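Local coordinates for protein 6-phospho-alpha-glucosidase (PDB 6VC6) that probably hydrolyses 6-phospho-alpha-glucosides such as maltose 6'-phosphate, using NAD and a divalent metal such as manganese, as in glycoside hydrolase family 4, at residues F229-A234 / D243-V248; Q249-D254 / Y267-Y272. All coordinates share one frame; numbering follows the deposited sequence.

Contact 1: residues F229-A234 / D243-V248; sequences FLPQDA and DTYGFV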
loop_
_atom_site.group_PDB
_atom_site.type_symbol
_atom_site.label_atom_id
_atom_site.label_comp_id
_atom_site.label_asym_id
_atom_site.label_seq_id
_atom_site.Cartn_x
_atom_site.Cartn_y
_atom_site.Cartn_z
ATOM N N PHE A 229 -15.584 -15.185 6.863
ATOM C CA PHE A 229 -14.697 -14.057 7.126
ATOM C C PHE A 229 -15.163 -12.862 6.311
ATOM O O PHE A 229 -15.182 -12.918 5.079
ATOM C CB PHE A 229 -13.248 -14.414 6.785
ATOM C CG PHE A 229 -12.236 -13.506 7.419
ATOM C CD1 PHE A 229 -12.177 -13.365 8.796
ATOM C CD2 PHE A 229 -11.337 -12.799 6.638
ATOM C CE1 PHE A 229 -11.243 -12.530 9.381
ATOM C CE2 PHE A 229 -10.401 -11.965 7.217
ATOM C CZ PHE A 229 -10.353 -11.830 8.590
ATOM N N LEU A 230 -15.535 -11.784 7.000
ATOM C CA LEU A 230 -16.023 -10.572 6.368
ATOM C C LEU A 230 -15.097 -9.401 6.670
ATOM O O LEU A 230 -14.504 -9.337 7.753
ATOM C CB LEU A 230 -17.436 -10.222 6.850
ATOM C CG LEU A 230 -18.601 -11.094 6.380
ATOM C CD1 LEU A 230 -19.902 -10.622 7.014
ATOM C CD2 LEU A 230 -18.706 -11.083 4.864
ATOM N N PRO A 231 -14.949 -8.462 5.740
ATOM C CA PRO A 231 -14.268 -7.208 6.073
ATOM C C PRO A 231 -15.086 -6.414 7.078
ATOM O O PRO A 231 -16.308 -6.560 7.169
ATOM C CB PRO A 231 -14.170 -6.481 4.726
ATOM C CG PRO A 231 -15.262 -7.070 3.898
ATOM C CD PRO A 231 -15.400 -8.497 4.337
ATOM N N GLN A 232 -14.392 -5.569 7.846
ATOM C CA GLN A 232 -15.061 -4.828 8.912
ATOM C C GLN A 232 -16.127 -3.889 8.360
ATOM O O GLN A 232 -17.155 -3.664 9.009
ATOM C CB GLN A 232 -14.037 -4.049 9.738
ATOM C CG GLN A 232 -14.659 -3.171 10.820
ATOM C CD GLN A 232 -13.675 -2.198 11.440
ATOM O OE1 GLN A 232 -13.078 -1.374 10.747
ATOM N NE2 GLN A 232 -13.516 -2.275 12.756
ATOM N N ASP A 233 -15.907 -3.341 7.167
ATOM C CA ASP A 233 -16.862 -2.461 6.504
ATOM C C ASP A 233 -17.560 -3.174 5.350
ATOM O O ASP A 233 -17.806 -2.586 4.296
ATOM C CB ASP A 233 -16.172 -1.192 6.011
ATOM C CG ASP A 233 -14.886 -1.477 5.256
ATOM O OD1 ASP A 233 -14.536 -2.665 5.091
ATOM O OD2 ASP A 233 -14.224 -0.510 4.822
ATOM N N ALA A 234 -17.903 -4.451 5.556
ATOM C CA ALA A 234 -18.424 -5.295 4.485
ATOM C C ALA A 234 -19.667 -4.719 3.816
ATOM O O ALA A 234 -19.947 -5.060 2.662
ATOM C CB ALA A 234 -18.737 -6.691 5.024
ATOM N N ASP A 243 -15.521 -11.278 -1.883
ATOM C CA ASP A 243 -15.028 -12.586 -2.303
ATOM C C ASP A 243 -13.588 -12.801 -1.857
ATOM O O ASP A 243 -13.212 -13.913 -1.468
ATOM C CB ASP A 243 -15.145 -12.732 -3.821
ATOM C CG ASP A 243 -16.529 -12.390 -4.336
ATOM O OD1 ASP A 243 -16.630 -11.852 -5.459
ATOM O OD2 ASP A 243 -17.516 -12.658 -3.618
ATOM N N THR A 244 -12.768 -11.749 -1.905
ATOM C CA THR A 244 -11.375 -11.870 -1.488
ATOM C C THR A 244 -11.276 -12.178 0.001
ATOM O O THR A 244 -10.509 -13.053 0.418
ATOM C CB THR A 244 -10.613 -10.587 -1.828
ATOM O OG1 THR A 244 -10.563 -10.421 -3.251
ATOM C CG2 THR A 244 -9.194 -10.645 -1.281
ATOM N N TYR A 245 -12.055 -11.468 0.821
ATOM C CA TYR A 245 -12.041 -11.724 2.258
ATOM C C TYR A 245 -12.692 -13.061 2.589
ATOM O O TYR A 245 -12.223 -13.783 3.477
ATOM C CB TYR A 245 -12.743 -10.588 2.999
ATOM C CG TYR A 245 -11.824 -9.452 3.383
ATOM C CD1 TYR A 245 -11.298 -9.362 4.665
ATOM C CD2 TYR A 245 -11.484 -8.468 2.464
ATOM C CE1 TYR A 245 -10.458 -8.327 5.020
ATOM C CE2 TYR A 245 -10.643 -7.428 2.810
ATOM C CZ TYR A 245 -10.134 -7.362 4.089
ATOM O OH TYR A 245 -9.296 -6.328 4.439
ATOM N N GLY A 246 -13.773 -13.408 1.888
ATOM C CA GLY A 246 -14.433 -14.677 2.142
ATOM C C GLY A 246 -13.579 -15.877 1.794
ATOM O O GLY A 246 -13.745 -16.952 2.378
ATOM N N PHE A 247 -12.650 -15.715 0.848
ATOM C CA PHE A 247 -11.780 -16.806 0.425
ATOM C C PHE A 247 -10.812 -17.251 1.514
ATOM O O PHE A 247 -10.208 -18.320 1.380
ATOM C CB PHE A 247 -11.003 -16.389 -0.825
ATOM C CG PHE A 247 -10.329 -17.530 -1.530
ATOM C CD1 PHE A 247 -11.065 -18.434 -2.277
ATOM C CD2 PHE A 247 -8.956 -17.694 -1.450
ATOM C CE1 PHE A 247 -10.445 -19.484 -2.929
ATOM C CE2 PHE A 247 -8.331 -18.741 -2.098
ATOM C CZ PHE A 247 -9.076 -19.637 -2.839
ATOM N N VAL A 248 -10.650 -16.465 2.583
ATOM C CA VAL A 248 -9.737 -16.880 3.644
ATOM C C VAL A 248 -10.254 -18.134 4.340
ATOM O O VAL A 248 -9.465 -18.944 4.844
ATOM C CB VAL A 248 -9.521 -15.720 4.637
ATOM C CG1 VAL A 248 -8.899 -14.515 3.944
ATOM C CG2 VAL A 248 -10.838 -15.332 5.288
#
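Y245, on helix 239-246, lays its ring against P231 and F229, packing the loop between helices 217-227 and 239-246 back onto the latter in the C-terminal family 4 region. Along the side chain, Y245 CB meets P231 CD at 3.6 Å, and CG is within about 4 Å of both P231 CD and P231 CB. Farther out the ring presents one face to the proline: P231 CB sits over its middle, 3.9 Å from the centroid of the Y245 ring and only 4° off its normal, a well-centred CH-pi contact. CD2, CE2 and CZ share this carbon, while CE1 is also near P231 CA. CD1 turns to the other neighbour, with F229 CE2 at 3.8 Å from Y245 CD1, near the plane of the tyrosine ring and thus at its edge. OH runs on past the proline and meets no atom of 229-234 within 4.2 Å. F229 gets there with CG anti to its backbone N (chi1 -161°), which sends the phenyl ring toward the helix and also toward V248; the modelled F229-V248 separation is too short to be trusted in detail. Between the backbones, G246 CA approaches F229 O at 3.5 Å in a bent C-H...O contact. Helix 172-184 also packs here, S179 touching both F229 and Y245. The polar side chains of the loop look elsewhere: Q232 OE1 bonds to R178 and D233 OD1 forms a salt bridge with R237. Between these two segments the join is made by carbon surfaces and weak C-H contacts, so here the Y245 ring is placed by fit of shape.

Contact 2: residues Q249-D254 / Y267-Y272; sequences QTMMED and YLYPDY
T250, M251 and D254 of helix 248-254 meet the side chain of Y269, which occupies the N-cap position of helix 270-275 just after helix 264-268; a Met-aromatic contact and a tyrosine-carboxylate hydrogen bond carry the meeting. T250 comes first and contributes least, its CG2 lying 4.2 Å from Y269 OH. Its carbonyl oxygen is taken up inside the helix by E253 N and D254 N. M251, modelled as selenomethionine, follows and supplies most of the apolar surface. Its CG is anti to the backbone N (chi1 -155°), and bends farther along the chain carry SE beside the tyrosine. M251 CG lies 4.0 Å from Y269 CE2, at the ring edge; M251 SE is 5.4 Å from the centroid of the Y269 ring and 77° off its normal, so the selenium faces the rim rather than the pi cloud. The same SE of M251 touches L268 CD1 at 4.2 Å, the M251 and L268 side chains crossing at about a right angle; L268 also packs on F379 and L383 of helix 378-400. One turn after T250, D254 closes the contact from the other side of the hydroxyl, its OD1 near CE1 and M251 near CE2. A phenylalanine in place of Y269 would probably leave D254 OD1 without its hydroxyl donor and its carboxylate freer to turn. The carboxylate plane is tilted 31° from the ring plane. Y269 OH donates a hydrogen bond to D254 OD1 at 2.6 Å, a short bond that lands on the anti lone pair, with OD1 lying in the plane of the tyrosine ring.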
loop_
_atom_site.group_PDB
_atom_site.type_symbol
_atom_site.label_atom_id
_atom_site.label_comp_id
_atom_site.label_asym_id
_atom_site.label_seq_id
_atom_site.Cartn_x
_atom_site.Cartn_y
_atom_site.Cartn_z
ATOM N N GLN A 249 -11.569 -18.375 4.315
ATOM C CA GLN A 249 -12.109 -19.607 4.883
ATOM C C GLN A 249 -11.528 -20.836 4.193
ATOM O O GLN A 249 -11.155 -21.811 4.856
ATOM C CB GLN A 249 -13.634 -19.604 4.781
ATOM C CG GLN A 249 -14.309 -20.776 5.476
ATOM C CD GLN A 249 -15.820 -20.740 5.347
ATOM O OE1 GLN A 249 -16.357 -20.490 4.268
ATOM N NE2 GLN A 249 -16.514 -20.988 6.451
ATOM N N THR A 250 -11.443 -20.808 2.862
ATOM C CA THR A 250 -10.830 -21.914 2.131
ATOM C C THR A 250 -9.350 -22.036 2.470
ATOM O O THR A 250 -8.843 -23.137 2.716
ATOM C CB THR A 250 -11.019 -21.715 0.625
ATOM O OG1 THR A 250 -12.412 -21.801 0.298
ATOM C CG2 THR A 250 -10.253 -22.772 -0.157
HETATM N N MSE A 251 -8.645 -20.909 2.496
HETATM C CA MSE A 251 -7.210 -20.879 2.746
HETATM C C MSE A 251 -6.851 -21.442 4.118
HETATM O O MSE A 251 -5.833 -22.118 4.276
HETATM C CB MSE A 251 -6.693 -19.444 2.615
HETATM C CG MSE A 251 -5.220 -19.323 2.266
HETATM SE SE MSE A 251 -4.864 -17.780 1.118
HETATM C CE MSE A 251 -6.228 -16.562 1.789
HETATM N N MSE A 252 -7.696 -21.165 5.106
HETATM C CA MSE A 252 -7.435 -21.587 6.479
HETATM C C MSE A 252 -7.781 -23.055 6.706
HETATM O O MSE A 252 -7.373 -23.646 7.704
HETATM C CB MSE A 252 -8.209 -20.709 7.461
HETATM C CG MSE A 252 -7.699 -19.280 7.531
HETATM SE SE MSE A 252 -7.709 -18.577 9.347
HETATM C CE MSE A 252 -6.130 -19.488 10.034
ATOM N N GLU A 253 -8.542 -23.638 5.783
ATOM C CA GLU A 253 -8.805 -25.069 5.844
ATOM C C GLU A 253 -7.715 -25.877 5.153
ATOM O O GLU A 253 -7.387 -26.982 5.606
ATOM C CB GLU A 253 -10.174 -25.381 5.226
ATOM C CG GLU A 253 -10.306 -26.764 4.604
ATOM C CD GLU A 253 -11.633 -26.955 3.895
ATOM O OE1 GLU A 253 -12.284 -25.943 3.559
ATOM O OE2 GLU A 253 -12.022 -28.121 3.670
ATOM N N ASP A 254 -7.114 -25.336 4.089
ATOM C CA ASP A 254 -5.986 -26.002 3.449
ATOM C C ASP A 254 -4.691 -25.781 4.223
ATOM O O ASP A 254 -3.844 -26.679 4.289
ATOM C CB ASP A 254 -5.832 -25.509 2.009
ATOM C CG ASP A 254 -6.979 -25.942 1.115
ATOM O OD1 ASP A 254 -7.381 -25.153 0.233
ATOM O OD2 ASP A 254 -7.479 -27.073 1.293
ATOM N N TYR A 267 -1.187 -16.191 -4.685
ATOM C CA TYR A 267 0.023 -16.995 -4.806
ATOM C C TYR A 267 -0.223 -18.467 -4.504
ATOM O O TYR A 267 0.501 -19.327 -5.017
ATOM C CB TYR A 267 1.108 -16.440 -3.883
ATOM C CG TYR A 267 1.538 -15.039 -4.249
ATOM C CD1 TYR A 267 2.453 -14.818 -5.270
ATOM C CD2 TYR A 267 1.021 -13.935 -3.583
ATOM C CE1 TYR A 267 2.846 -13.540 -5.614
ATOM C CE2 TYR A 267 1.409 -12.652 -3.919
ATOM C CZ TYR A 267 2.321 -12.460 -4.935
ATOM O OH TYR A 267 2.712 -11.185 -5.276
ATOM N N LEU A 268 -1.224 -18.779 -3.682
ATOM C CA LEU A 268 -1.526 -20.164 -3.352
ATOM C C LEU A 268 -2.613 -20.770 -4.228
ATOM O O LEU A 268 -2.690 -21.999 -4.325
ATOM C CB LEU A 268 -1.939 -20.283 -1.880
ATOM C CG LEU A 268 -0.840 -19.987 -0.857
ATOM C CD1 LEU A 268 -1.393 -20.034 0.560
ATOM C CD2 LEU A 268 0.319 -20.959 -1.018
ATOM N N TYR A 269 -3.447 -19.947 -4.866
ATOM C CA TYR A 269 -4.526 -20.435 -5.728
ATOM C C TYR A 269 -4.572 -19.621 -7.016
ATOM O O TYR A 269 -5.571 -18.963 -7.317
ATOM C CB TYR A 269 -5.870 -20.373 -5.000
ATOM C CG TYR A 269 -5.903 -21.065 -3.654
ATOM C CD1 TYR A 269 -6.437 -22.340 -3.523
ATOM C CD2 TYR A 269 -5.419 -20.437 -2.512
ATOM C CE1 TYR A 269 -6.478 -22.975 -2.297
ATOM C CE2 TYR A 269 -5.452 -21.066 -1.283
ATOM C CZ TYR A 269 -5.983 -22.334 -1.180
ATOM O OH TYR A 269 -6.021 -22.963 0.042
ATOM N N PRO A 270 -3.501 -19.653 -7.818
ATOM C CA PRO A 270 -3.518 -18.866 -9.060
ATOM C C PRO A 270 -4.520 -19.377 -10.079
ATOM O O PRO A 270 -5.089 -18.570 -10.825
ATOM C CB PRO A 270 -2.077 -18.985 -9.573
ATOM C CG PRO A 270 -1.602 -20.282 -9.026
ATOM C CD PRO A 270 -2.253 -20.428 -7.678
ATOM N N ASP A 271 -4.760 -20.689 -10.131
ATOM C CA ASP A 271 -5.744 -21.229 -11.062
ATOM C C ASP A 271 -7.147 -20.746 -10.716
ATOM O O ASP A 271 -7.889 -20.277 -11.587
ATOM C CB ASP A 271 -5.686 -22.757 -11.061
ATOM C CG ASP A 271 -4.431 -23.295 -11.718
ATOM O OD1 ASP A 271 -3.719 -22.510 -12.379
ATOM O OD2 ASP A 271 -4.156 -24.505 -11.573
ATOM N N TYR A 272 -7.527 -20.852 -9.441
ATOM C CA TYR A 272 -8.865 -20.436 -9.027
ATOM C C TYR A 272 -9.050 -18.932 -9.180
ATOM O O TYR A 272 -10.095 -18.477 -9.662
ATOM C CB TYR A 272 -9.125 -20.867 -7.582
ATOM C CG TYR A 272 -10.499 -20.506 -7.062
ATOM C CD1 TYR A 272 -10.739 -19.272 -6.470
ATOM C CD2 TYR A 272 -11.556 -21.402 -7.158
ATOM C CE1 TYR A 272 -11.992 -18.939 -5.994
ATOM C CE2 TYR A 272 -12.813 -21.078 -6.682
ATOM C CZ TYR A 272 -13.025 -19.845 -6.102
ATOM O OH TYR A 272 -14.273 -19.515 -5.628
#

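Contacts 1 and 2 follow one another along the chain, their centres 14 Å apart, as helix 239-246 is followed by helix 248-254. They meet through F247, which takes no part in the packing of 229-234 on 243-248: its ring stands edge-to-face with Y269, F247 CE2 lying 3.4 Å from Y269 CD2, and it also meets Y272. Contact 1 is the nearer to the active site, the side chain of Y245 being about 6 Å from the bound glucose 6-phosphate (6-O-phosphono-alpha-D-glucopyranose) and about 10 Å from the manganese held by C170 and H200. Contact 2 lies farther out, with the M251 side chain about 13 Å from the sugar phosphate.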